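Local atomic coordinates of lipid II:glycine glycyltransferase (Staphylococcus aureus, PDB entry 6SNR), a protein that probably adds the first glycine of the pentaglycine bridge to the lysine of lipid II in staphylococcal cell-wall synthesis, taking it from glycyl-tRNA. Residues K154-L159 / Y343-G348; H335-M340 / T350-G355; A88-A93 / K124-K129. One frame throughout, in Å; residues are numbered along the deposited sequence.

Contact 1: residues K154-L159 / Y343-G348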
ATOM      1  N   LYS A 154     -10.176  -0.953 -13.112  1.00 25.18           N
ATOM      2  CA  LYS A 154     -11.621  -1.225 -13.082  1.00 24.79           C
ATOM      3  C   LYS A 154     -12.345   0.058 -12.805  1.00 25.46           C
ATOM      4  O   LYS A 154     -11.801   0.961 -12.188  1.00 25.48           O
ATOM      5  CB  LYS A 154     -11.906  -2.205 -11.933  1.00 28.26           C
ATOM      6  CG  LYS A 154     -11.466  -3.596 -12.247  1.00 33.42           C
ATOM      7  CD  LYS A 154     -11.780  -4.546 -11.126  1.00 30.77           C
ATOM      8  CE  LYS A 154     -11.499  -5.937 -11.583  1.00 32.97           C
ATOM      9  NZ  LYS A 154     -11.610  -6.887 -10.471  1.00 32.68           N
ATOM     10  N   ASN A 155     -13.610   0.144 -13.237  1.00 24.51           N
ATOM     11  CA  ASN A 155     -14.445   1.262 -12.817  1.00 24.78           C
ATOM     12  C   ASN A 155     -14.866   1.136 -11.353  1.00 22.37           C
ATOM     13  O   ASN A 155     -14.644   0.097 -10.716  1.00 24.02           O
ATOM     14  CB  ASN A 155     -15.643   1.521 -13.771  1.00 26.99           C
ATOM     15  CG  ASN A 155     -16.709   0.435 -13.731  1.00 29.96           C
ATOM     16  OD1 ASN A 155     -17.006  -0.142 -12.696  1.00 32.50           O
ATOM     17  ND2 ASN A 155     -17.305   0.153 -14.906  1.00 33.58           N
ATOM     18  N   ASP A 156     -15.418   2.210 -10.811  1.00 25.59           N
ATOM     19  CA  ASP A 156     -15.813   2.228  -9.385  1.00 25.86           C
ATOM     20  C   ASP A 156     -16.713   1.058  -9.017  1.00 25.89           C
ATOM     21  O   ASP A 156     -16.528   0.411  -7.981  1.00 24.61           O
ATOM     22  CB  ASP A 156     -16.487   3.539  -9.005  1.00 26.07           C
ATOM     23  CG  ASP A 156     -15.562   4.717  -9.018  1.00 27.84           C
ATOM     24  OD1 ASP A 156     -14.336   4.557  -9.265  1.00 29.52           O
ATOM     25  OD2 ASP A 156     -16.057   5.847  -8.802  1.00 27.68           O
ATOM     26  N   ASP A 157     -17.738   0.789  -9.838  1.00 24.23           N
ATOM     27  CA  ASP A 157     -18.649  -0.319  -9.530  1.00 25.53           C
ATOM     28  C   ASP A 157     -17.975  -1.668  -9.627  1.00 23.82           C
ATOM     29  O   ASP A 157     -18.138  -2.485  -8.765  1.00 24.07           O
ATOM     30  CB  ASP A 157     -19.890  -0.291 -10.475  1.00 26.87           C
ATOM     31  CG  ASP A 157     -21.065  -1.097  -9.928  1.00 30.87           C
ATOM     32  OD1 ASP A 157     -21.612  -0.682  -8.869  1.00 38.62           O
ATOM     33  OD2 ASP A 157     -21.443  -2.142 -10.522  1.00 34.11           O
ATOM     34  N   GLU A 158     -17.176  -1.916 -10.668  1.00 23.86           N
ATOM     35  CA  GLU A 158     -16.467  -3.184 -10.802  1.00 25.60           C
ATOM     36  C   GLU A 158     -15.482  -3.408  -9.634  1.00 21.34           C
ATOM     37  O   GLU A 158     -15.304  -4.516  -9.165  1.00 23.57           O
ATOM     38  CB  GLU A 158     -15.644  -3.207 -12.088  1.00 28.25           C
ATOM     39  CG  GLU A 158     -16.385  -3.199 -13.422  1.00 33.98           C
ATOM     40  CD  GLU A 158     -15.386  -3.119 -14.599  1.00 39.11           C
ATOM     41  OE1 GLU A 158     -15.245  -4.143 -15.321  1.00 46.16           O
ATOM     42  OE2 GLU A 158     -14.691  -2.071 -14.786  1.00 37.34           O
ATOM     43  N   LEU A 159     -14.853  -2.324  -9.216  1.00 23.07           N
ATOM     44  CA  LEU A 159     -13.869  -2.391  -8.119  1.00 22.67           C
ATOM     45  C   LEU A 159     -14.559  -2.797  -6.811  1.00 21.31           C
ATOM     46  O   LEU A 159     -14.170  -3.769  -6.155  1.00 22.64           O
ATOM     47  CB  LEU A 159     -13.149  -1.063  -7.974  1.00 21.95           C
ATOM     48  CG  LEU A 159     -12.107  -0.953  -6.856  1.00 21.65           C
ATOM     49  CD1 LEU A 159     -11.014  -2.024  -6.983  1.00 22.57           C
ATOM     50  CD2 LEU A 159     -11.526   0.460  -6.844  1.00 21.62           C
ATOM     51  N   TYR A 343      -7.722   6.625  -6.204  1.00 18.81           N
ATOM     52  CA  TYR A 343      -6.654   7.582  -6.430  1.00 20.13           C
ATOM     53  C   TYR A 343      -5.512   6.891  -7.169  1.00 19.82           C
ATOM     54  O   TYR A 343      -4.946   7.443  -8.117  1.00 19.87           O
ATOM     55  CB  TYR A 343      -6.099   8.155  -5.106  1.00 18.63           C
ATOM     56  CG  TYR A 343      -4.942   9.098  -5.317  1.00 20.71           C
ATOM     57  CD1 TYR A 343      -3.643   8.645  -5.402  1.00 20.87           C
ATOM     58  CD2 TYR A 343      -5.155  10.454  -5.481  1.00 24.27           C
ATOM     59  CE1 TYR A 343      -2.602   9.511  -5.632  1.00 21.32           C
ATOM     60  CE2 TYR A 343      -4.120  11.330  -5.711  1.00 25.66           C
ATOM     61  CZ  TYR A 343      -2.826  10.858  -5.748  1.00 24.84           C
ATOM     62  OH  TYR A 343      -1.766  11.706  -5.982  1.00 28.28           O
ATOM     63  N   ALA A 344      -5.187   5.699  -6.730  1.00 20.43           N
ATOM     64  CA  ALA A 344      -4.074   4.957  -7.320  1.00 19.92           C
ATOM     65  C   ALA A 344      -4.384   4.675  -8.802  1.00 20.50           C
ATOM     66  O   ALA A 344      -3.532   4.876  -9.683  1.00 22.79           O
ATOM     67  CB  ALA A 344      -3.811   3.653  -6.556  1.00 20.65           C
ATOM     68  N   ARG A 345      -5.599   4.195  -9.092  1.00 19.84           N
ATOM     69  CA  ARG A 345      -6.025   3.924 -10.466  1.00 20.32           C
ATOM     70  C   ARG A 345      -5.907   5.206 -11.317  1.00 21.99           C
ATOM     71  O   ARG A 345      -5.382   5.179 -12.458  1.00 20.92           O
ATOM     72  CB  ARG A 345      -7.495   3.443 -10.478  1.00 21.43           C
ATOM     73  CG  ARG A 345      -8.075   3.241 -11.883  1.00 22.34           C
ATOM     74  CD  ARG A 345      -9.604   3.031 -11.868  1.00 21.73           C
ATOM     75  NE  ARG A 345     -10.260   4.264 -11.420  1.00 22.84           N
ATOM     76  CZ  ARG A 345     -11.399   4.319 -10.724  1.00 23.20           C
ATOM     77  NH1 ARG A 345     -12.076   3.219 -10.410  1.00 24.45           N
ATOM     78  NH2 ARG A 345     -11.843   5.502 -10.314  1.00 25.28           N
ATOM     79  N   GLU A 346      -6.361   6.323 -10.770  1.00 22.88           N
ATOM     80  CA  GLU A 346      -6.329   7.593 -11.514  1.00 24.32           C
ATOM     81  C   GLU A 346      -4.896   8.080 -11.784  1.00 26.49           C
ATOM     82  O   GLU A 346      -4.661   8.805 -12.763  1.00 27.15           O
ATOM     83  CB  GLU A 346      -7.190   8.651 -10.787  1.00 27.05           C
ATOM     84  CG  GLU A 346      -8.694   8.345 -10.852  1.00 28.48           C
ATOM     85  CD  GLU A 346      -9.173   8.017 -12.253  1.00 29.83           C
ATOM     86  OE1 GLU A 346      -9.086   8.914 -13.121  1.00 32.09           O
ATOM     87  OE2 GLU A 346      -9.601   6.863 -12.498  1.00 30.32           O
ATOM     88  N   HIS A 347      -3.946   7.690 -10.916  1.00 24.47           N
ATOM     89  CA  HIS A 347      -2.527   8.028 -11.080  1.00 25.79           C
ATOM     90  C   HIS A 347      -1.830   7.128 -12.109  1.00 24.96           C
ATOM     91  O   HIS A 347      -0.703   7.436 -12.521  1.00 30.52           O
ATOM     92  CB  HIS A 347      -1.844   7.989  -9.687  1.00 25.26           C
ATOM     93  CG  HIS A 347      -0.477   8.616  -9.617  1.00 27.64           C
ATOM     94  ND1 HIS A 347      -0.256   9.970  -9.775  1.00 28.62           N
ATOM     95  CD2 HIS A 347       0.739   8.063  -9.373  1.00 30.10           C
ATOM     96  CE1 HIS A 347       1.035  10.226  -9.627  1.00 28.34           C
ATOM     97  NE2 HIS A 347       1.657   9.086  -9.377  1.00 28.82           N
ATOM     98  N   GLY A 348      -2.466   6.040 -12.541  1.00 26.03           N
ATOM     99  CA  GLY A 348      -1.883   5.121 -13.522  1.00 24.55           C
ATOM    100  C   GLY A 348      -1.509   3.741 -13.053  1.00 25.03           C
ATOM    101  O   GLY A 348      -0.939   2.965 -13.806  1.00 25.64           O
TER
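Arg345, near the C-terminal end of helix 332-347, reaches over to the start of helix 156-162 and binds its first residue by an end-on salt bridge and the loop just before it by a hydrogen bond. Both terminal nitrogens converge on one oxygen: Arg345 NH1 and NH2 each donate to Asp156 OD1 at 2.9 Å. The two flat groups lie almost in one plane, 22° apart, and OD1 is approached nearly along its C-O bond. Arg345 NH1 also donates to the backbone O of Lys154 at 2.9 Å, a bond tilted out of the guanidinium plane, so a side chain and a main-chain carbonyl are held by the same nitrogen. The arginine chain runs extended from the backbone and bends at chi3 (66°), which turns the guanidinium edge to these acceptors. Arg345 NE donates to Glu346 OE2 at 2.9 Å, and the three residues make a salt-bridge network that would fix the rotation of the guanidinium. Behind the first shell, Asn155 and Glu158 form a capping box at the N-terminus of the helix. There the N-H of Asn155 points at Glu158 OE2, and Asn155 OD1 receives the backbone N of Glu158 at 2.7 Å, close to straight at 173°.

Contact 2: residues H335-M340 / T350-G355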
ATOM      1  N   HIS A 335     -13.529   3.596   4.190  1.00 18.40           N
ATOM      2  CA  HIS A 335     -13.596   4.759   3.334  1.00 17.58           C
ATOM      3  C   HIS A 335     -12.217   5.065   2.727  1.00 19.33           C
ATOM      4  O   HIS A 335     -12.075   5.222   1.503  1.00 18.55           O
ATOM      5  CB  HIS A 335     -14.113   5.969   4.134  1.00 18.73           C
ATOM      6  CG  HIS A 335     -14.622   7.067   3.276  1.00 20.29           C
ATOM      7  ND1 HIS A 335     -15.045   8.287   3.782  1.00 21.38           N
ATOM      8  CD2 HIS A 335     -14.735   7.160   1.940  1.00 21.12           C
ATOM      9  CE1 HIS A 335     -15.386   9.074   2.789  1.00 23.27           C
ATOM     10  NE2 HIS A 335     -15.223   8.411   1.660  1.00 22.70           N
ATOM     11  N   MET A 336     -11.227   5.059   3.626  1.00 19.02           N
ATOM     12  CA  MET A 336      -9.808   5.272   3.255  1.00 19.59           C
ATOM     13  C   MET A 336      -9.300   4.314   2.172  1.00 18.41           C
ATOM     14  O   MET A 336      -8.782   4.781   1.116  1.00 18.47           O
ATOM     15  CB  MET A 336      -8.896   5.153   4.482  1.00 19.63           C
ATOM     16  CG  MET A 336      -7.579   5.902   4.307  1.00 21.09           C
ATOM     17  SD  MET A 336      -6.658   5.861   5.858  1.00 22.41           S
ATOM     18  CE  MET A 336      -6.379   4.164   6.208  1.00 23.48           C
ATOM     19  N   GLN A 337      -9.529   3.029   2.377  1.00 17.21           N
ATOM     20  CA  GLN A 337      -9.048   1.999   1.401  1.00 17.17           C
ATOM     21  C   GLN A 337      -9.629   2.209   0.018  1.00 18.83           C
ATOM     22  O   GLN A 337      -8.906   2.236  -0.982  1.00 19.16           O
ATOM     23  CB  GLN A 337      -9.329   0.580   1.842  1.00 18.52           C
ATOM     24  CG  GLN A 337      -8.474   0.110   2.999  1.00 19.29           C
ATOM     25  CD  GLN A 337      -6.988   0.024   2.646  1.00 20.60           C
ATOM     26  OE1 GLN A 337      -6.616  -0.041   1.462  1.00 19.89           O
ATOM     27  NE2 GLN A 337      -6.144  -0.025   3.681  1.00 21.59           N
ATOM     28  N   TYR A 338     -10.949   2.340  -0.076  1.00 17.35           N
ATOM     29  CA  TYR A 338     -11.574   2.463  -1.374  1.00 17.33           C
ATOM     30  C   TYR A 338     -11.140   3.752  -2.086  1.00 17.82           C
ATOM     31  O   TYR A 338     -10.905   3.755  -3.287  1.00 19.05           O
ATOM     32  CB  TYR A 338     -13.117   2.396  -1.172  1.00 19.41           C
ATOM     33  CG  TYR A 338     -13.949   2.452  -2.445  1.00 20.54           C
ATOM     34  CD1 TYR A 338     -13.795   1.504  -3.444  1.00 20.99           C
ATOM     35  CD2 TYR A 338     -14.962   3.400  -2.607  1.00 23.40           C
ATOM     36  CE1 TYR A 338     -14.584   1.496  -4.595  1.00 23.61           C
ATOM     37  CE2 TYR A 338     -15.766   3.397  -3.758  1.00 24.87           C
ATOM     38  CZ  TYR A 338     -15.561   2.445  -4.741  1.00 24.22           C
ATOM     39  OH  TYR A 338     -16.337   2.409  -5.890  1.00 25.18           O
ATOM     40  N   THR A 339     -11.064   4.863  -1.337  1.00 17.98           N
ATOM     41  CA  THR A 339     -10.594   6.152  -1.868  1.00 17.96           C
ATOM     42  C   THR A 339      -9.157   6.025  -2.438  1.00 18.62           C
ATOM     43  O   THR A 339      -8.882   6.541  -3.529  1.00 19.18           O
ATOM     44  CB  THR A 339     -10.674   7.261  -0.816  1.00 20.86           C
ATOM     45  OG1 THR A 339     -12.046   7.388  -0.381  1.00 22.63           O
ATOM     46  CG2 THR A 339     -10.259   8.539  -1.418  1.00 22.23           C
ATOM     47  N   MET A 340      -8.305   5.313  -1.705  1.00 19.03           N
ATOM     48  CA  MET A 340      -6.886   5.189  -2.094  1.00 18.50           C
ATOM     49  C   MET A 340      -6.751   4.334  -3.337  1.00 18.39           C
ATOM     50  O   MET A 340      -5.925   4.637  -4.219  1.00 18.62           O
ATOM     51  CB  MET A 340      -6.001   4.650  -0.945  1.00 18.06           C
ATOM     52  CG  MET A 340      -5.789   5.686   0.155  1.00 18.19           C
ATOM     53  SD  MET A 340      -4.609   5.186   1.409  1.00 21.45           S
ATOM     54  CE  MET A 340      -5.355   3.706   2.005  1.00 19.70           C
ATOM     55  N   THR A 350      -2.300  -0.127 -11.913  1.00 19.46           N
ATOM     56  CA  THR A 350      -3.260  -1.186 -12.222  1.00 18.97           C
ATOM     57  C   THR A 350      -3.333  -2.281 -11.173  1.00 18.13           C
ATOM     58  O   THR A 350      -4.232  -3.162 -11.254  1.00 18.92           O
ATOM     59  CB  THR A 350      -2.964  -1.829 -13.598  1.00 21.53           C
ATOM     60  OG1 THR A 350      -1.658  -2.410 -13.548  1.00 23.71           O
ATOM     61  CG2 THR A 350      -3.037  -0.782 -14.701  1.00 21.73           C
ATOM     62  N   THR A 351      -2.416  -2.259 -10.188  1.00 18.37           N
ATOM     63  CA  THR A 351      -2.468  -3.128  -9.024  1.00 18.18           C
ATOM     64  C   THR A 351      -2.259  -2.327  -7.745  1.00 18.87           C
ATOM     65  O   THR A 351      -1.566  -1.332  -7.744  1.00 17.83           O
ATOM     66  CB  THR A 351      -1.453  -4.299  -9.070  1.00 19.51           C
ATOM     67  OG1 THR A 351      -0.146  -3.788  -9.330  1.00 19.62           O
ATOM     68  CG2 THR A 351      -1.822  -5.280 -10.160  1.00 19.27           C
ATOM     69  N   TYR A 352      -2.861  -2.799  -6.673  1.00 19.37           N
ATOM     70  CA  TYR A 352      -2.836  -2.181  -5.345  1.00 18.07           C
ATOM     71  C   TYR A 352      -2.440  -3.284  -4.363  1.00 18.08           C
ATOM     72  O   TYR A 352      -3.163  -4.261  -4.130  1.00 17.20           O
ATOM     73  CB  TYR A 352      -4.204  -1.596  -5.034  1.00 16.96           C
ATOM     74  CG  TYR A 352      -4.368  -0.868  -3.736  1.00 15.43           C
ATOM     75  CD1 TYR A 352      -4.720  -1.536  -2.550  1.00 15.45           C
ATOM     76  CD2 TYR A 352      -4.259   0.507  -3.684  1.00 15.76           C
ATOM     77  CE1 TYR A 352      -4.902  -0.853  -1.365  1.00 16.57           C
ATOM     78  CE2 TYR A 352      -4.440   1.199  -2.512  1.00 17.37           C
ATOM     79  CZ  TYR A 352      -4.778   0.526  -1.356  1.00 16.85           C
ATOM     80  OH  TYR A 352      -4.963   1.207  -0.188  1.00 19.03           O
ATOM     81  N   ASP A 353      -1.202  -3.202  -3.862  1.00 16.39           N
ATOM     82  CA  ASP A 353      -0.559  -4.263  -3.115  1.00 17.93           C
ATOM     83  C   ASP A 353      -0.651  -3.985  -1.614  1.00 17.51           C
ATOM     84  O   ASP A 353      -0.084  -3.013  -1.081  1.00 16.44           O
ATOM     85  CB  ASP A 353       0.910  -4.337  -3.612  1.00 17.84           C
ATOM     86  CG  ASP A 353       1.670  -5.508  -3.084  1.00 22.52           C
ATOM     87  OD1 ASP A 353       1.274  -6.135  -2.090  1.00 21.42           O
ATOM     88  OD2 ASP A 353       2.744  -5.758  -3.672  1.00 23.80           O
ATOM     89  N   PHE A 354      -1.358  -4.864  -0.890  1.00 17.00           N
ATOM     90  CA  PHE A 354      -1.472  -4.762   0.557  1.00 17.62           C
ATOM     91  C   PHE A 354      -0.287  -5.313   1.339  1.00 16.43           C
ATOM     92  O   PHE A 354      -0.302  -5.305   2.569  1.00 17.29           O
ATOM     93  CB  PHE A 354      -2.713  -5.522   1.029  1.00 17.65           C
ATOM     94  CG  PHE A 354      -4.002  -4.779   0.838  1.00 17.14           C
ATOM     95  CD1 PHE A 354      -4.705  -4.895  -0.341  1.00 17.92           C
ATOM     96  CD2 PHE A 354      -4.585  -4.094   1.895  1.00 18.32           C
ATOM     97  CE1 PHE A 354      -5.918  -4.247  -0.510  1.00 17.71           C
ATOM     98  CE2 PHE A 354      -5.830  -3.450   1.732  1.00 19.59           C
ATOM     99  CZ  PHE A 354      -6.478  -3.535   0.541  1.00 18.88           C
ATOM    100  N   GLY A 355       0.708  -5.853   0.632  1.00 16.76           N
ATOM    101  CA  GLY A 355       1.898  -6.408   1.238  1.00 17.18           C
ATOM    102  C   GLY A 355       1.725  -7.836   1.744  1.00 16.67           C
ATOM    103  O   GLY A 355       0.812  -8.541   1.332  1.00 17.46           O
TER
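Tyr352 of strand 351-356 sends its hydroxyl to Gln337 on helix 332-347, and this bond lies in the buried, close-packed part of a beta-alpha-beta unit. Tyr352 OH donates to Gln337 OE1 at 2.6 Å, tilted 32° from the amide's carbonyl plane. OE1 sits at the edge of the tyrosine ring, and the amide stands almost perpendicular to that ring. Gln337 gets there by a bend at chi2 (-65°), which folds its amide toward the strand. Gln337 OE1 also lies 3.5 Å from Phe354 CE2, and the phenylalanine ring is turned only 30° from the amide. Within the strand, the Phe354 ring offers a face to Tyr352 CE1, which sits 3.6 Å above the ring plane, offset toward its rim. Met340 CE comes to 3.3 Å of Tyr352 OH, while Met340 CB rests 4.1 Å from Tyr352 CE2. Outside this knot the segments diverge: Thr351 and Asp353 point from the other side of the strand toward strand 146-151 and are only partly buried. Helix 332-347 is the crossover between the parallel strands 315-323 and 351-356, and segments 335-340 and 351-355 run roughly antiparallel. Strand 351-356 lies between strands 315-323 and 146-151.

Contact 3: residues A88-A93 / K124-K129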
ATOM      1  N   ALA A  88      24.789 -10.721 -18.100  1.00 21.30           N
ATOM      2  CA  ALA A  88      25.528  -9.467 -18.079  1.00 19.85           C
ATOM      3  C   ALA A  88      25.325  -8.683 -16.796  1.00 20.45           C
ATOM      4  O   ALA A  88      26.266  -8.123 -16.228  1.00 19.12           O
ATOM      5  CB  ALA A  88      25.174  -8.637 -19.260  1.00 20.35           C
ATOM      6  N   LEU A  89      24.075  -8.653 -16.315  1.00 18.40           N
ATOM      7  CA  LEU A  89      23.831  -8.084 -15.008  1.00 19.11           C
ATOM      8  C   LEU A  89      24.598  -8.769 -13.890  1.00 18.84           C
ATOM      9  O   LEU A  89      25.175  -8.079 -13.005  1.00 18.81           O
ATOM     10  CB  LEU A  89      22.305  -8.063 -14.699  1.00 18.20           C
ATOM     11  CG  LEU A  89      21.510  -7.057 -15.500  1.00 19.26           C
ATOM     12  CD1 LEU A  89      20.029  -7.355 -15.436  1.00 20.36           C
ATOM     13  CD2 LEU A  89      21.780  -5.633 -15.054  1.00 19.62           C
ATOM     14  N   LEU A  90      24.612 -10.113 -13.878  1.00 19.47           N
ATOM     15  CA  LEU A  90      25.428 -10.820 -12.854  1.00 19.05           C
ATOM     16  C   LEU A  90      26.935 -10.477 -12.969  1.00 18.54           C
ATOM     17  O   LEU A  90      27.583 -10.216 -11.973  1.00 19.02           O
ATOM     18  CB  LEU A  90      25.180 -12.336 -12.895  1.00 19.19           C
ATOM     19  CG  LEU A  90      25.946 -13.167 -11.863  1.00 19.62           C
ATOM     20  CD1 LEU A  90      25.720 -12.746 -10.422  1.00 20.22           C
ATOM     21  CD2 LEU A  90      25.607 -14.668 -12.053  1.00 20.63           C
ATOM     22  N   ASP A  91      27.457 -10.462 -14.193  1.00 21.23           N
ATOM     23  CA  ASP A  91      28.850 -10.096 -14.424  1.00 22.19           C
ATOM     24  C   ASP A  91      29.168  -8.729 -13.795  1.00 21.26           C
ATOM     25  O   ASP A  91      30.134  -8.584 -13.020  1.00 20.58           O
ATOM     26  CB  ASP A  91      29.173 -10.073 -15.919  1.00 24.26           C
ATOM     27  CG  ASP A  91      29.366 -11.479 -16.557  1.00 28.80           C
ATOM     28  OD1 ASP A  91      29.450 -12.534 -15.866  1.00 31.41           O
ATOM     29  OD2 ASP A  91      29.458 -11.502 -17.806  1.00 30.71           O
ATOM     30  N   SER A  92      28.321  -7.737 -14.090  1.00 21.75           N
ATOM     31  CA  SER A  92      28.513  -6.402 -13.522  1.00 20.52           C
ATOM     32  C   SER A  92      28.378  -6.356 -12.014  1.00 19.14           C
ATOM     33  O   SER A  92      29.137  -5.660 -11.335  1.00 18.33           O
ATOM     34  CB  SER A  92      27.579  -5.371 -14.175  1.00 22.31           C
ATOM     35  OG  SER A  92      27.865  -5.241 -15.572  1.00 23.89           O
ATOM     36  N   ALA A  93      27.375  -7.053 -11.462  1.00 16.55           N
ATOM     37  CA  ALA A  93      27.215  -7.070 -10.019  1.00 17.48           C
ATOM     38  C   ALA A  93      28.375  -7.723  -9.301  1.00 16.54           C
ATOM     39  O   ALA A  93      28.786  -7.246  -8.288  1.00 16.84           O
ATOM     40  CB  ALA A  93      25.892  -7.729  -9.547  1.00 17.05           C
ATOM     41  N   LYS A 124      19.489 -20.884 -11.365  1.00 24.62           N
ATOM     42  CA  LYS A 124      20.160 -22.102 -10.937  1.00 26.96           C
ATOM     43  C   LYS A 124      21.404 -22.367 -11.787  1.00 26.82           C
ATOM     44  O   LYS A 124      22.453 -22.636 -11.251  1.00 27.00           O
ATOM     45  CB  LYS A 124      19.198 -23.288 -10.948  1.00 28.65           C
ATOM     46  CG  LYS A 124      19.813 -24.544 -10.376  1.00 31.86           C
ATOM     47  CD  LYS A 124      18.866 -25.726 -10.443  1.00 35.67           C
ATOM     48  CE  LYS A 124      19.398 -26.857  -9.567  1.00 40.06           C
ATOM     49  NZ  LYS A 124      18.505 -28.047  -9.660  1.00 42.53           N
ATOM     50  N   ALA A 125      21.274 -22.235 -13.098  1.00 28.41           N
ATOM     51  CA  ALA A 125      22.380 -22.438 -14.027  1.00 27.73           C
ATOM     52  C   ALA A 125      23.531 -21.463 -13.830  1.00 29.52           C
ATOM     53  O   ALA A 125      24.704 -21.814 -14.029  1.00 28.69           O
ATOM     54  CB  ALA A 125      21.869 -22.382 -15.456  1.00 27.80           C
ATOM     55  N   LEU A 126      23.216 -20.239 -13.397  1.00 26.67           N
ATOM     56  CA  LEU A 126      24.248 -19.254 -13.106  1.00 23.85           C
ATOM     57  C   LEU A 126      24.913 -19.395 -11.723  1.00 22.51           C
ATOM     58  O   LEU A 126      25.800 -18.626 -11.394  1.00 24.01           O
ATOM     59  CB  LEU A 126      23.649 -17.835 -13.241  1.00 24.24           C
ATOM     60  CG  LEU A 126      23.300 -17.359 -14.657  1.00 24.40           C
ATOM     61  CD1 LEU A 126      22.456 -16.100 -14.605  1.00 24.79           C
ATOM     62  CD2 LEU A 126      24.562 -17.107 -15.462  1.00 24.81           C
ATOM     63  N   GLY A 127      24.454 -20.313 -10.877  1.00 23.87           N
ATOM     64  CA  GLY A 127      25.087 -20.546  -9.607  1.00 22.15           C
ATOM     65  C   GLY A 127      24.411 -19.985  -8.361  1.00 22.73           C
ATOM     66  O   GLY A 127      24.941 -20.111  -7.252  1.00 24.86           O
ATOM     67  N   PHE A 128      23.229 -19.389  -8.532  1.00 22.66           N
ATOM     68  CA  PHE A 128      22.476 -18.886  -7.396  1.00 21.16           C
ATOM     69  C   PHE A 128      21.859 -20.044  -6.613  1.00 22.13           C
ATOM     70  O   PHE A 128      21.420 -21.031  -7.207  1.00 24.27           O
ATOM     71  CB  PHE A 128      21.285 -18.027  -7.822  1.00 20.90           C
ATOM     72  CG  PHE A 128      21.638 -16.598  -8.198  1.00 21.21           C
ATOM     73  CD1 PHE A 128      21.606 -15.609  -7.249  1.00 22.08           C
ATOM     74  CD2 PHE A 128      21.929 -16.248  -9.513  1.00 22.82           C
ATOM     75  CE1 PHE A 128      21.908 -14.275  -7.591  1.00 21.35           C
ATOM     76  CE2 PHE A 128      22.244 -14.933  -9.851  1.00 22.36           C
ATOM     77  CZ  PHE A 128      22.236 -13.956  -8.894  1.00 21.48           C
ATOM     78  N   LYS A 129      21.872 -19.904  -5.314  1.00 21.35           N
ATOM     79  CA  LYS A 129      21.214 -20.848  -4.394  1.00 22.11           C
ATOM     80  C   LYS A 129      19.900 -20.253  -3.891  1.00 22.77           C
ATOM     81  O   LYS A 129      19.808 -19.082  -3.523  1.00 23.31           O
ATOM     82  CB  LYS A 129      22.128 -21.182  -3.234  1.00 23.74           C
ATOM     83  CG  LYS A 129      23.553 -21.564  -3.663  1.00 27.74           C
ATOM     84  CD  LYS A 129      23.613 -22.700  -4.678  1.00 33.13           C
ATOM     85  CE  LYS A 129      25.026 -22.899  -5.195  1.00 36.85           C
ATOM     86  NZ  LYS A 129      25.052 -23.891  -6.303  1.00 38.84           N
TER
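Leu90 of helix 83-99 pushes its two methyls into the turn that follows helix 117-125, and dispersion forces between apolar groups carry the whole contact. Among aliphatic pairs, Leu90 CD2 lies 3.9 Å from Leu126 CB, the nearest atom of that side chain, with the two Leu126 methyls only slightly farther away. The two leucines pass alongside each other in opposite directions. Leu90 CG stands anti to the backbone N (chi1 -179°), which carries the isobutyl fork out from the helix toward the turn. Against the aromatic partner, Leu90 CD1 comes to 4.0 Å of Phe128 CZ and 4.1 Å of Phe128 CE2, while Leu90 CD2 is also 4.0 Å from Phe128 CE2. Main-chain bonding shapes the receiving side: Gly127 N returns to Lys124 O, and Gly127 itself, with positive phi, closes the helix in a Schellman motif. Leu126 comes from the helix end and Phe128 from just beyond Gly127, so the two flank the glycine in meeting Leu90. Around them, Leu126 also touches Leu86 and Asn87 on helix 83-99, and Phe128 reaches Phe76 and Phe388 of the sheet. The arrangement is a Schellman-terminated helix leading into edge strand 129-130, its apolar residues packed against a neighbouring helix.

Contacts 1 and 2 share helix 332-347 and adjoin each other. Tyr338, from the helix of contact 2, probably hydrogen-bonds through OH to Asp156 O of contact 1. The helix thus meets the strand of its own beta-alpha-beta unit with buried groups, one polar bond among rings and methyls, whereas near its C-terminal end it holds another helix at the surface through a salt bridge and a bond to a main-chain carbonyl. Contact 3 stands apart, its centre about 35 Å from that of contact 2, beside the other seven-stranded sheet. It is buried like contact 2, yet relies on hydrocarbon alone. In these three contacts, chemistry follows place: polar at the surface, mixed or apolar inside.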